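Long-range contacts in CRISPR-associated protein, Cse1 family (Acidimicrobium ferrooxidans, PDB 4H3T), which probably serves as the large subunit of a type I-E Cascade complex, helping the CRISPR surveillance machinery recognise invading DNA: residues D175-A179 and L282-G286; Y196-F202 and D298-W303; A410-L416 and L455-Y460. The protein carries 1 engineered substitution. All coordinates share one frame. Residues are numbered along the deposited sequence.

Contact 1: D175-A179 and L282-G286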
ATOM      1  N   ASP A 175     -20.910   4.938   0.253  1.00 41.63           N
ATOM      2  CA  ASP A 175     -21.652   3.675   0.486  1.00 39.94           C
ATOM      3  C   ASP A 175     -22.693   3.886   1.608  1.00 43.91           C
ATOM      4  O   ASP A 175     -22.673   3.186   2.594  1.00 43.92           O
ATOM      5  CB  ASP A 175     -20.644   2.559   0.853  1.00 41.11           C
ATOM      6  CG  ASP A 175     -19.624   2.252  -0.205  1.00 45.99           C
ATOM      7  OD1 ASP A 175     -19.884   2.561  -1.399  1.00 45.98           O
ATOM      8  OD2 ASP A 175     -18.587   1.640   0.134  1.00 39.49           O
ATOM      9  N   LYS A 176     -23.571   4.877   1.421  1.00 41.81           N
ATOM     10  CA  LYS A 176     -24.517   5.443   2.390  1.00 43.09           C
ATOM     11  C   LYS A 176     -25.949   4.948   2.253  1.00 47.06           C
ATOM     12  O   LYS A 176     -26.748   5.227   3.142  1.00 45.85           O
ATOM     13  CB  LYS A 176     -24.522   6.986   2.275  1.00 46.30           C
ATOM     14  CG  LYS A 176     -25.159   7.515   0.955  1.00 47.10           C
ATOM     15  CD  LYS A 176     -24.979   8.982   0.746  1.00 59.12           C
ATOM     16  CE  LYS A 176     -25.508   9.429  -0.640  1.00 50.86           C
ATOM     17  NZ  LYS A 176     -25.897  10.844  -0.623  1.00 72.96           N
ATOM     18  N   THR A 177     -26.283   4.218   1.181  1.00 47.57           N
ATOM     19  CA  THR A 177     -27.604   3.586   0.961  1.00 48.00           C
ATOM     20  C   THR A 177     -28.064   2.973   2.275  1.00 49.48           C
ATOM     21  O   THR A 177     -27.304   2.202   2.865  1.00 46.35           O
ATOM     22  CB  THR A 177     -27.415   2.433  -0.112  1.00 58.99           C
ATOM     23  OG1 THR A 177     -26.941   2.975  -1.337  1.00 62.94           O
ATOM     24  CG2 THR A 177     -28.662   1.664  -0.394  1.00 62.23           C
ATOM     25  N   GLY A 178     -29.257   3.315   2.736  1.00 46.07           N
ATOM     26  CA  GLY A 178     -29.748   2.786   3.987  1.00 46.35           C
ATOM     27  C   GLY A 178     -30.232   1.356   3.831  1.00 49.48           C
ATOM     28  O   GLY A 178     -30.922   1.030   2.863  1.00 47.73           O
ATOM     29  N   ALA A 179     -29.987   0.529   4.838  1.00 48.20           N
ATOM     30  CA  ALA A 179     -30.479  -0.841   4.858  1.00 47.98           C
ATOM     31  C   ALA A 179     -31.696  -0.935   5.768  1.00 50.44           C
ATOM     32  O   ALA A 179     -31.706  -0.378   6.883  1.00 47.22           O
ATOM     33  CB  ALA A 179     -29.398  -1.793   5.339  1.00 48.23           C
ATOM     34  N   LEU A 282     -26.320  -4.588  -3.617  1.00 40.34           N
ATOM     35  CA  LEU A 282     -26.742  -3.638  -2.581  1.00 41.14           C
ATOM     36  C   LEU A 282     -25.529  -3.436  -1.664  1.00 41.67           C
ATOM     37  O   LEU A 282     -24.956  -4.413  -1.172  1.00 39.49           O
ATOM     38  CB  LEU A 282     -27.975  -4.147  -1.829  1.00 41.39           C
ATOM     39  CG  LEU A 282     -28.504  -3.290  -0.644  1.00 45.58           C
ATOM     40  CD1 LEU A 282     -28.774  -1.845  -1.019  1.00 46.48           C
ATOM     41  CD2 LEU A 282     -29.775  -3.871  -0.100  1.00 47.96           C
ATOM     42  N   ILE A 283     -25.097  -2.189  -1.474  1.00 37.63           N
ATOM     43  CA  ILE A 283     -23.884  -1.867  -0.687  1.00 38.53           C
ATOM     44  C   ILE A 283     -24.246  -0.819   0.330  1.00 42.72           C
ATOM     45  O   ILE A 283     -24.599   0.290  -0.054  1.00 39.56           O
ATOM     46  CB  ILE A 283     -22.728  -1.356  -1.575  1.00 41.05           C
ATOM     47  CG1 ILE A 283     -22.427  -2.325  -2.709  1.00 40.80           C
ATOM     48  CG2 ILE A 283     -21.478  -1.097  -0.775  1.00 38.24           C
ATOM     49  CD1 ILE A 283     -21.421  -1.733  -3.712  1.00 40.58           C
ATOM     50  N   CYS A 284     -24.081  -1.161   1.600  1.00 39.02           N
ATOM     51  CA  CYS A 284     -24.477  -0.373   2.771  1.00 40.37           C
ATOM     52  C   CYS A 284     -23.343  -0.287   3.739  1.00 41.03           C
ATOM     53  O   CYS A 284     -22.367  -1.043   3.669  1.00 37.80           O
ATOM     54  CB  CYS A 284     -25.706  -0.991   3.430  1.00 41.08           C
ATOM     55  SG  CYS A 284     -27.112  -1.204   2.321  1.00 45.59           S
ATOM     56  N   ALA A 285     -23.511   0.599   4.725  1.00 36.43           N
ATOM     57  CA  ALA A 285     -22.494   0.786   5.758  1.00 36.86           C
ATOM     58  C   ALA A 285     -22.324  -0.416   6.646  1.00 40.58           C
ATOM     59  O   ALA A 285     -23.293  -1.072   6.982  1.00 40.59           O
ATOM     60  CB  ALA A 285     -22.876   1.979   6.608  1.00 38.31           C
ATOM     61  N   GLY A 286     -21.099  -0.696   7.047  1.00 38.67           N
ATOM     62  CA  GLY A 286     -20.839  -1.793   7.989  1.00 39.02           C
ATOM     63  C   GLY A 286     -20.064  -1.321   9.207  1.00 43.06           C
ATOM     64  O   GLY A 286     -20.181  -0.174   9.669  1.00 41.27           O
TER
HETATM   65  O   HOH W   1     -25.816   2.465   4.982  1.00 41.41           O
HETATM   66  O   HOH W   2     -24.360   2.246  -1.547  1.00 52.93           O
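D175-A179 is irregular loop that runs across the 282-285 part of strand 275-289 rather than alongside it: the end-to-end directions of the two differ by 101°. The closest backbone approach is between T177 and C284, with their CA atoms 5.4 Å apart. The strand uses the backbone of L282 and C284 to pair with R266 and R264 of strand 263-272, so the carbonyl of I283 and the amide of A285 face the other way, toward the loop. Two waters fill the gap there. One donates to T177 O (2.6 Å) and accepts from A285 N (3.0 Å); the second donates to I283 O (2.5 Å) and lies 2.7 Å from T177 OG1, to which it is also hydrogen-bonded. D175 O comes within 3.5 Å of A285 N, but the angle is too poor for a hydrogen bond.

T177 is the residue to look at first. Its CB rests 3.5 Å from I283 O, and its methyl CG2 meets L282 CD1 at 3.6 Å, so one small side chain joins a water bridge and an apolar contact. A179 CB packs against C284 SG at 3.8 Å. D175 CG lies 3.9 Å from I283 CG2, while the carboxylate makes salt bridges with R263 and R167, tying the start of the loop to the paired strand and to helix 157-170. A loop after that helix thus crosses strand 275-289 of a mixed sheet, on the side away from strand 263-272 at this point, two waters linking the backbones without any clear direct hydrogen bond.

Contact 2: Y196-F202 and D298-W303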
ATOM      1  N   TYR A 196     -11.196   0.629   6.186  1.00 37.80           N
ATOM      2  CA  TYR A 196      -9.990   0.625   7.002  1.00 38.45           C
ATOM      3  C   TYR A 196      -8.674   0.570   6.175  1.00 39.40           C
ATOM      4  O   TYR A 196      -7.741   1.297   6.490  1.00 39.14           O
ATOM      5  CB  TYR A 196     -10.050  -0.529   7.971  1.00 40.55           C
ATOM      6  CG  TYR A 196      -8.775  -0.685   8.780  1.00 41.79           C
ATOM      7  CD1 TYR A 196      -8.552   0.076   9.908  1.00 45.55           C
ATOM      8  CD2 TYR A 196      -7.754  -1.515   8.345  1.00 42.11           C
ATOM      9  CE1 TYR A 196      -7.390  -0.075  10.664  1.00 43.97           C
ATOM     10  CE2 TYR A 196      -6.569  -1.631   9.053  1.00 43.07           C
ATOM     11  CZ  TYR A 196      -6.425  -0.980  10.264  1.00 41.83           C
ATOM     12  OH  TYR A 196      -5.245  -1.078  10.969  1.00 39.72           O
ATOM     13  N   LEU A 197      -8.629  -0.201   5.084  1.00 38.64           N
ATOM     14  CA  LEU A 197      -7.444  -0.235   4.225  1.00 38.62           C
ATOM     15  C   LEU A 197      -7.292   1.054   3.435  1.00 43.42           C
ATOM     16  O   LEU A 197      -6.161   1.416   3.109  1.00 44.01           O
ATOM     17  CB  LEU A 197      -7.401  -1.448   3.288  1.00 37.49           C
ATOM     18  CG  LEU A 197      -7.057  -2.761   3.894  1.00 39.94           C
ATOM     19  CD1 LEU A 197      -6.843  -3.826   2.805  1.00 38.34           C
ATOM     20  CD2 LEU A 197      -5.768  -2.654   4.716  1.00 40.65           C
ATOM     21  N   ALA A 198      -8.401   1.738   3.140  1.00 39.61           N
ATOM     22  CA  ALA A 198      -8.360   3.060   2.500  1.00 40.44           C
ATOM     23  C   ALA A 198      -7.744   4.121   3.498  1.00 45.12           C
ATOM     24  O   ALA A 198      -7.172   5.110   3.065  1.00 45.61           O
ATOM     25  CB  ALA A 198      -9.752   3.500   2.027  1.00 40.30           C
ATOM     26  N   TRP A 199      -7.929   3.920   4.805  1.00 41.51           N
ATOM     27  CA  TRP A 199      -7.418   4.788   5.843  1.00 41.92           C
ATOM     28  C   TRP A 199      -5.946   4.556   6.156  1.00 43.69           C
ATOM     29  O   TRP A 199      -5.213   5.505   6.375  1.00 42.72           O
ATOM     30  CB  TRP A 199      -8.236   4.585   7.116  1.00 43.17           C
ATOM     31  CG  TRP A 199      -7.806   5.488   8.231  1.00 44.37           C
ATOM     32  CD1 TRP A 199      -7.829   6.855   8.241  1.00 47.01           C
ATOM     33  CD2 TRP A 199      -7.335   5.079   9.524  1.00 44.54           C
ATOM     34  NE1 TRP A 199      -7.371   7.313   9.443  1.00 47.61           N
ATOM     35  CE2 TRP A 199      -7.013   6.249  10.234  1.00 48.83           C
ATOM     36  CE3 TRP A 199      -7.102   3.835  10.128  1.00 45.87           C
ATOM     37  CZ2 TRP A 199      -6.449   6.217  11.517  1.00 49.80           C
ATOM     38  CZ3 TRP A 199      -6.515   3.800  11.395  1.00 48.29           C
ATOM     39  CH2 TRP A 199      -6.234   4.984  12.090  1.00 49.73           C
ATOM     40  N   ILE A 200      -5.513   3.315   6.282  1.00 40.87           N
ATOM     41  CA  ILE A 200      -4.112   3.073   6.685  1.00 41.30           C
ATOM     42  C   ILE A 200      -3.145   3.198   5.478  1.00 45.18           C
ATOM     43  O   ILE A 200      -3.525   3.025   4.314  1.00 42.91           O
ATOM     44  CB  ILE A 200      -3.860   1.719   7.412  1.00 41.95           C
ATOM     45  CG1 ILE A 200      -4.197   0.483   6.546  1.00 43.29           C
ATOM     46  CG2 ILE A 200      -4.608   1.658   8.734  1.00 44.72           C
ATOM     47  CD1 ILE A 200      -3.465  -0.742   6.884  1.00 40.74           C
ATOM     48  N   GLY A 201      -1.901   3.438   5.811  1.00 42.47           N
ATOM     49  CA  GLY A 201      -0.775   3.337   4.892  1.00 43.38           C
ATOM     50  C   GLY A 201      -0.318   1.884   4.953  1.00 45.90           C
ATOM     51  O   GLY A 201       0.232   1.450   5.954  1.00 46.50           O
ATOM     52  N   PHE A 202      -0.574   1.088   3.894  1.00 44.80           N
ATOM     53  CA  PHE A 202      -0.252  -0.363   3.896  1.00 41.97           C
ATOM     54  C   PHE A 202       1.153  -0.630   3.393  1.00 43.06           C
ATOM     55  O   PHE A 202       1.583  -0.014   2.425  1.00 41.60           O
ATOM     56  CB  PHE A 202      -1.255  -1.073   3.050  1.00 41.90           C
ATOM     57  CG  PHE A 202      -0.987  -2.545   2.786  1.00 41.55           C
ATOM     58  CD1 PHE A 202      -1.474  -3.528   3.644  1.00 40.63           C
ATOM     59  CD2 PHE A 202      -0.182  -2.941   1.727  1.00 41.84           C
ATOM     60  CE1 PHE A 202      -1.175  -4.878   3.413  1.00 40.19           C
ATOM     61  CE2 PHE A 202       0.061  -4.266   1.476  1.00 40.73           C
ATOM     62  CZ  PHE A 202      -0.414  -5.228   2.326  1.00 39.69           C
ATOM     63  N   ASP A 298      -2.406  -4.536  14.112  1.00 39.83           N
ATOM     64  CA  ASP A 298      -2.097  -4.623  12.685  1.00 38.80           C
ATOM     65  C   ASP A 298      -0.616  -4.475  12.345  1.00 42.82           C
ATOM     66  O   ASP A 298      -0.034  -3.414  12.567  1.00 43.02           O
ATOM     67  CB  ASP A 298      -2.919  -3.562  11.975  1.00 38.01           C
ATOM     68  CG  ASP A 298      -3.076  -3.700  10.456  1.00 43.40           C
ATOM     69  OD1 ASP A 298      -2.238  -4.379   9.817  1.00 39.29           O
ATOM     70  OD2 ASP A 298      -4.006  -3.107   9.916  1.00 41.14           O
ATOM     71  N   PRO A 299      -0.036  -5.517  11.724  1.00 40.09           N
ATOM     72  CA  PRO A 299       1.376  -5.464  11.375  1.00 39.17           C
ATOM     73  C   PRO A 299       1.706  -4.696  10.098  1.00 39.05           C
ATOM     74  O   PRO A 299       2.891  -4.616   9.754  1.00 40.18           O
ATOM     75  CB  PRO A 299       1.707  -6.960  11.169  1.00 42.51           C
ATOM     76  CG  PRO A 299       0.464  -7.515  10.565  1.00 43.27           C
ATOM     77  CD  PRO A 299      -0.647  -6.814  11.287  1.00 41.64           C
ATOM     78  N   HIS A 300       0.722  -4.292   9.313  1.00 39.61           N
ATOM     79  CA  HIS A 300       0.966  -3.691   7.982  1.00 38.67           C
ATOM     80  C   HIS A 300       0.917  -2.140   7.954  1.00 41.52           C
ATOM     81  O   HIS A 300       0.784  -1.552   6.876  1.00 40.93           O
ATOM     82  CB  HIS A 300      -0.056  -4.212   6.971  1.00 37.69           C
ATOM     83  CG  HIS A 300       0.103  -5.681   6.694  1.00 40.82           C
ATOM     84  ND1 HIS A 300      -0.986  -6.544   6.683  1.00 44.08           N
ATOM     85  CD2 HIS A 300       1.220  -6.373   6.418  1.00 41.26           C
ATOM     86  CE1 HIS A 300      -0.470  -7.749   6.436  1.00 44.45           C
ATOM     87  NE2 HIS A 300       0.857  -7.668   6.223  1.00 43.35           N
ATOM     88  N   VAL A 301       0.945  -1.502   9.105  1.00 40.07           N
ATOM     89  CA  VAL A 301       0.845  -0.030   9.177  1.00 39.77           C
ATOM     90  C   VAL A 301       1.849   0.512  10.228  1.00 42.72           C
ATOM     91  O   VAL A 301       1.895  -0.002  11.327  1.00 39.90           O
ATOM     92  CB  VAL A 301      -0.630   0.394   9.455  1.00 42.26           C
ATOM     93  CG1 VAL A 301      -1.265  -0.383  10.606  1.00 43.67           C
ATOM     94  CG2 VAL A 301      -0.788   1.932   9.668  1.00 40.68           C
ATOM     95  N   GLY A 302       2.579   1.570   9.864  1.00 38.59           N
ATOM     96  CA  GLY A 302       3.467   2.319  10.741  1.00 41.40           C
ATOM     97  C   GLY A 302       2.687   3.514  11.258  1.00 43.85           C
ATOM     98  O   GLY A 302       1.646   3.874  10.682  1.00 38.32           O
ATOM     99  N   TRP A 303       3.138   4.104  12.372  1.00 41.21           N
ATOM    100  CA  TRP A 303       2.420   5.193  13.054  1.00 42.37           C
ATOM    101  C   TRP A 303       3.314   6.344  13.397  1.00 46.07           C
ATOM    102  O   TRP A 303       4.523   6.190  13.540  1.00 42.60           O
ATOM    103  CB  TRP A 303       1.762   4.685  14.365  1.00 43.47           C
ATOM    104  CG  TRP A 303       0.804   3.556  14.129  1.00 43.81           C
ATOM    105  CD1 TRP A 303       1.115   2.228  14.060  1.00 46.63           C
ATOM    106  CD2 TRP A 303      -0.591   3.656  13.822  1.00 43.67           C
ATOM    107  NE1 TRP A 303       0.006   1.500  13.712  1.00 45.38           N
ATOM    108  CE2 TRP A 303      -1.060   2.344  13.564  1.00 46.23           C
ATOM    109  CE3 TRP A 303      -1.501   4.721  13.739  1.00 45.54           C
ATOM    110  CZ2 TRP A 303      -2.400   2.076  13.227  1.00 44.67           C
ATOM    111  CZ3 TRP A 303      -2.835   4.445  13.460  1.00 45.67           C
ATOM    112  CH2 TRP A 303      -3.257   3.138  13.168  1.00 46.02           C
TER
HETATM  113  O   HOH W   3       2.193   2.844   7.332  1.00 43.00           O
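Start with Y196. Its t rotamer sends the ring out from the first residue of the one-turn helix 196-199, and OH donates a 2.6 Å hydrogen bond to D298 OD2. The aspartate, also t, has its other oxygen occupied: OD1 accepts from H300 N at 3.0 Å, which makes an Asx turn, and it forms a salt bridge with R58. Within that turn, H300 in its m rotamer presents one ring face to F202; CE1 of the phenylalanine sits 3.6 Å from CG of the histidine. The two rings are oblique, centroids 5.0 Å apart and planes at 49°. H300 NE2 is hydrogen-bonded to N217, and ND1 to R58.

I200, the first residue to leave helical geometry, and V301 both take the p rotamer and meet through I200 CB and V301 CG2 at 3.8 Å. Farther along, W199 (t) and W303 (m) reach toward each other until their CH2 atoms are 3.7 Å apart, again obliquely, with planes at 55°. The backbones also touch: V301 CA lies 3.6 Å from G201 O and F202 CA 3.4 Å from H300 O, both as CA-H...O contacts, and a water joins G201 O (2.8 Å) to G302 N (2.9 Å).

Around this buried junction, helix 52-68 lies against Y196 and F202 through R58, strand 359-370 packs on F202 and pairs with its backbone at T365, and strand 312-317 supplies P317, which touches W199, V301 and W303.

Contact 3: A410-L416 and L455-Y460. Engineered in segment 455-460: I459 (natural residue Leu).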
ATOM      1  N   ALA A 410      17.570  15.081  -3.364  1.00 37.06           N
ATOM      2  CA  ALA A 410      16.705  16.235  -3.079  1.00 38.46           C
ATOM      3  C   ALA A 410      17.519  17.572  -3.129  1.00 43.04           C
ATOM      4  O   ALA A 410      17.043  18.533  -3.726  1.00 39.83           O
ATOM      5  CB  ALA A 410      15.998  16.074  -1.744  1.00 39.62           C
ATOM      6  N   HIS A 411      18.760  17.580  -2.660  1.00 40.77           N
ATOM      7  CA  HIS A 411      19.581  18.770  -2.738  1.00 42.93           C
ATOM      8  C   HIS A 411      19.998  19.023  -4.172  1.00 41.95           C
ATOM      9  O   HIS A 411      20.034  20.172  -4.553  1.00 39.35           O
ATOM     10  CB  HIS A 411      20.847  18.700  -1.848  1.00 45.75           C
ATOM     11  CG  HIS A 411      20.561  18.808  -0.383  1.00 51.00           C
ATOM     12  ND1 HIS A 411      21.308  18.131   0.538  1.00 54.33           N
ATOM     13  CD2 HIS A 411      19.633  19.528   0.270  1.00 55.81           C
ATOM     14  CE1 HIS A 411      20.779  18.407   1.715  1.00 55.11           C
ATOM     15  NE2 HIS A 411      19.777  19.241   1.604  1.00 56.02           N
ATOM     16  N   ALA A 412      20.276  17.992  -4.980  1.00 39.50           N
ATOM     17  CA  ALA A 412      20.602  18.226  -6.400  1.00 39.99           C
ATOM     18  C   ALA A 412      19.385  18.790  -7.137  1.00 41.50           C
ATOM     19  O   ALA A 412      19.516  19.657  -8.026  1.00 41.29           O
ATOM     20  CB  ALA A 412      21.092  16.940  -7.066  1.00 41.69           C
ATOM     21  N   ALA A 413      18.194  18.288  -6.814  1.00 38.83           N
ATOM     22  CA  ALA A 413      16.956  18.786  -7.468  1.00 37.36           C
ATOM     23  C   ALA A 413      16.729  20.272  -7.128  1.00 40.22           C
ATOM     24  O   ALA A 413      16.347  21.042  -7.973  1.00 39.83           O
ATOM     25  CB  ALA A 413      15.753  17.965  -7.017  1.00 37.75           C
ATOM     26  N   GLN A 414      16.988  20.652  -5.893  1.00 39.93           N
ATOM     27  CA  GLN A 414      16.849  22.020  -5.419  1.00 39.65           C
ATOM     28  C   GLN A 414      17.905  22.891  -6.092  1.00 44.11           C
ATOM     29  O   GLN A 414      17.574  23.956  -6.606  1.00 42.42           O
ATOM     30  CB  GLN A 414      16.986  22.053  -3.925  1.00 42.12           C
ATOM     31  CG  GLN A 414      16.658  23.438  -3.301  1.00 54.38           C
ATOM     32  CD  GLN A 414      16.876  23.509  -1.802  1.00 89.10           C
ATOM     33  OE1 GLN A 414      17.024  22.491  -1.107  1.00 87.24           O
ATOM     34  NE2 GLN A 414      16.956  24.730  -1.278  1.00 85.07           N
ATOM     35  N   ALA A 415      19.167  22.428  -6.160  1.00 42.08           N
ATOM     36  CA  ALA A 415      20.226  23.176  -6.852  1.00 42.19           C
ATOM     37  C   ALA A 415      19.876  23.476  -8.320  1.00 42.82           C
ATOM     38  O   ALA A 415      20.185  24.550  -8.846  1.00 43.90           O
ATOM     39  CB  ALA A 415      21.530  22.421  -6.790  1.00 42.83           C
ATOM     40  N   LEU A 416      19.275  22.525  -8.987  1.00 39.41           N
ATOM     41  CA  LEU A 416      18.826  22.715 -10.371  1.00 37.27           C
ATOM     42  C   LEU A 416      17.789  23.814 -10.531  1.00 40.24           C
ATOM     43  O   LEU A 416      17.617  24.301 -11.639  1.00 39.69           O
ATOM     44  CB  LEU A 416      18.277  21.425 -10.935  1.00 38.48           C
ATOM     45  CG  LEU A 416      19.351  20.436 -11.464  1.00 42.65           C
ATOM     46  CD1 LEU A 416      18.728  19.109 -11.772  1.00 42.08           C
ATOM     47  CD2 LEU A 416      20.026  21.003 -12.749  1.00 46.51           C
ATOM     48  N   LEU A 455      11.635  20.827 -13.188  1.00 34.62           N
ATOM     49  CA  LEU A 455      13.002  20.329 -13.386  1.00 35.77           C
ATOM     50  C   LEU A 455      13.415  19.369 -12.252  1.00 38.46           C
ATOM     51  O   LEU A 455      14.104  18.388 -12.515  1.00 38.77           O
ATOM     52  CB  LEU A 455      14.015  21.468 -13.583  1.00 37.51           C
ATOM     53  CG  LEU A 455      15.433  21.059 -14.134  1.00 40.70           C
ATOM     54  CD1 LEU A 455      15.346  20.323 -15.501  1.00 42.58           C
ATOM     55  CD2 LEU A 455      16.249  22.250 -14.307  1.00 40.72           C
ATOM     56  N   ALA A 456      12.977  19.619 -11.010  1.00 36.58           N
ATOM     57  CA  ALA A 456      13.161  18.660  -9.893  1.00 34.61           C
ATOM     58  C   ALA A 456      12.473  17.330 -10.222  1.00 36.90           C
ATOM     59  O   ALA A 456      13.056  16.256 -10.057  1.00 35.78           O
ATOM     60  CB  ALA A 456      12.554  19.245  -8.611  1.00 34.70           C
ATOM     61  N   GLU A 457      11.211  17.374 -10.682  1.00 34.18           N
ATOM     62  CA  GLU A 457      10.544  16.108 -11.038  1.00 37.12           C
ATOM     63  C   GLU A 457      11.280  15.382 -12.156  1.00 39.44           C
ATOM     64  O   GLU A 457      11.367  14.157 -12.156  1.00 37.80           O
ATOM     65  CB  GLU A 457       9.061  16.302 -11.402  1.00 37.95           C
ATOM     66  CG  GLU A 457       8.196  16.698 -10.221  1.00 36.09           C
ATOM     67  CD  GLU A 457       8.230  15.722  -9.057  1.00 41.02           C
ATOM     68  OE1 GLU A 457       8.405  14.492  -9.267  1.00 41.74           O
ATOM     69  OE2 GLU A 457       8.132  16.206  -7.916  1.00 45.90           O
ATOM     70  N   GLU A 458      11.822  16.096 -13.103  1.00 37.98           N
ATOM     71  CA  GLU A 458      12.579  15.440 -14.171  1.00 37.42           C
ATOM     72  C   GLU A 458      13.850  14.711 -13.620  1.00 40.79           C
ATOM     73  O   GLU A 458      14.108  13.582 -14.001  1.00 40.55           O
ATOM     74  CB  GLU A 458      12.985  16.456 -15.257  1.00 38.80           C
ATOM     75  CG  GLU A 458      13.571  15.740 -16.457  1.00 46.03           C
ATOM     76  CD  GLU A 458      13.562  16.580 -17.723  1.00 62.28           C
ATOM     77  OE1 GLU A 458      13.252  17.801 -17.670  1.00 58.54           O
ATOM     78  OE2 GLU A 458      13.960  16.021 -18.765  1.00 61.87           O
ATOM     79  N   ILE A 459      14.642  15.330 -12.754  1.00 37.59           N
ATOM     80  CA  ILE A 459      15.791  14.621 -12.199  1.00 36.64           C
ATOM     81  C   ILE A 459      15.326  13.411 -11.333  1.00 40.45           C
ATOM     82  O   ILE A 459      15.928  12.359 -11.412  1.00 38.93           O
ATOM     83  CB  ILE A 459      16.782  15.533 -11.438  1.00 39.84           C
ATOM     84  CG1 ILE A 459      18.138  14.786 -11.311  1.00 40.11           C
ATOM     85  CG2 ILE A 459      16.272  16.020 -10.072  1.00 40.63           C
ATOM     86  CD1 ILE A 459      19.244  15.435 -10.635  1.00 42.74           C
ATOM     87  N   TYR A 460      14.233  13.515 -10.576  1.00 35.94           N
ATOM     88  CA  TYR A 460      13.770  12.340  -9.822  1.00 36.90           C
ATOM     89  C   TYR A 460      13.418  11.178 -10.772  1.00 40.39           C
ATOM     90  O   TYR A 460      13.741  10.028 -10.468  1.00 38.96           O
ATOM     91  CB  TYR A 460      12.566  12.705  -8.921  1.00 38.42           C
ATOM     92  CG  TYR A 460      12.999  13.476  -7.704  1.00 39.14           C
ATOM     93  CD1 TYR A 460      13.885  12.920  -6.791  1.00 43.39           C
ATOM     94  CD2 TYR A 460      12.423  14.705  -7.383  1.00 39.86           C
ATOM     95  CE1 TYR A 460      14.160  13.537  -5.579  1.00 42.49           C
ATOM     96  CE2 TYR A 460      12.791  15.389  -6.212  1.00 40.00           C
ATOM     97  CZ  TYR A 460      13.690  14.795  -5.332  1.00 46.63           C
ATOM     98  OH  TYR A 460      14.020  15.237  -4.099  1.00 51.27           O
TER
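Small residues let these two helices meet. At the closest backbone approach the CA atoms of A413 and A456 are only 4.5 Å apart, and their methyls touch, CB to CB, at 3.8 Å. A413 is the central bump: its CB drops into a hollow walled by A456, by I459 (CG2 at 3.7 Å) and by the ring of Y460 (CE2 at 4.0 Å). One turn earlier, A410 leaves room for the tip of that tyrosine, whose OH lies 3.0 Å from A410 CA and 3.2 Å from its CB.

The segment axes approach to 8.7 Å with their directions 142° apart, so the helices run roughly antiparallel. Both belong to the helical bundle near the C-terminus, consistent with the four-helix bundle of Cse1 proteins, in which helices 397-415 and 445-473 pack with 481-504 and 511-532.

Toward the end of 410-416 the bumps grow larger. I459, an engineered residue where the natural one is leucine, reaches CD1 to A412 CB (4.3 Å) and to L416 CD1 (3.9 Å), wedging beside A413. L455 packs near the base of L416, with CD2 3.6 Å from L416 O and 4.0 Å from L416 CB. L416 also touches F521 of helix 511-532 and A499 of helix 481-504, and I459 touches L498 of the latter.

In the fold
Contact 2 is the most central, its centre about 8 Å from the centre of the chain, whereas contacts 1 and 3 lie about 25 and 26 Å out, on opposite sides of it; all three are nonetheless largely buried. Contacts 1 and 2 draw on the same two regions of sequence, their segments alternating along the chain, and come within about 9 Å of each other at the nearest atoms without touching. Contact 3 follows in series, joining two helices. Chemistry differs accordingly: two waters bridge loop and strand alongside small apolar contacts, contact 2 combines a tyrosine-aspartate hydrogen bond with oblique aromatic pairs and apolar contact, and the helix pair meets through apolar side chains with no hydrogen bond across it.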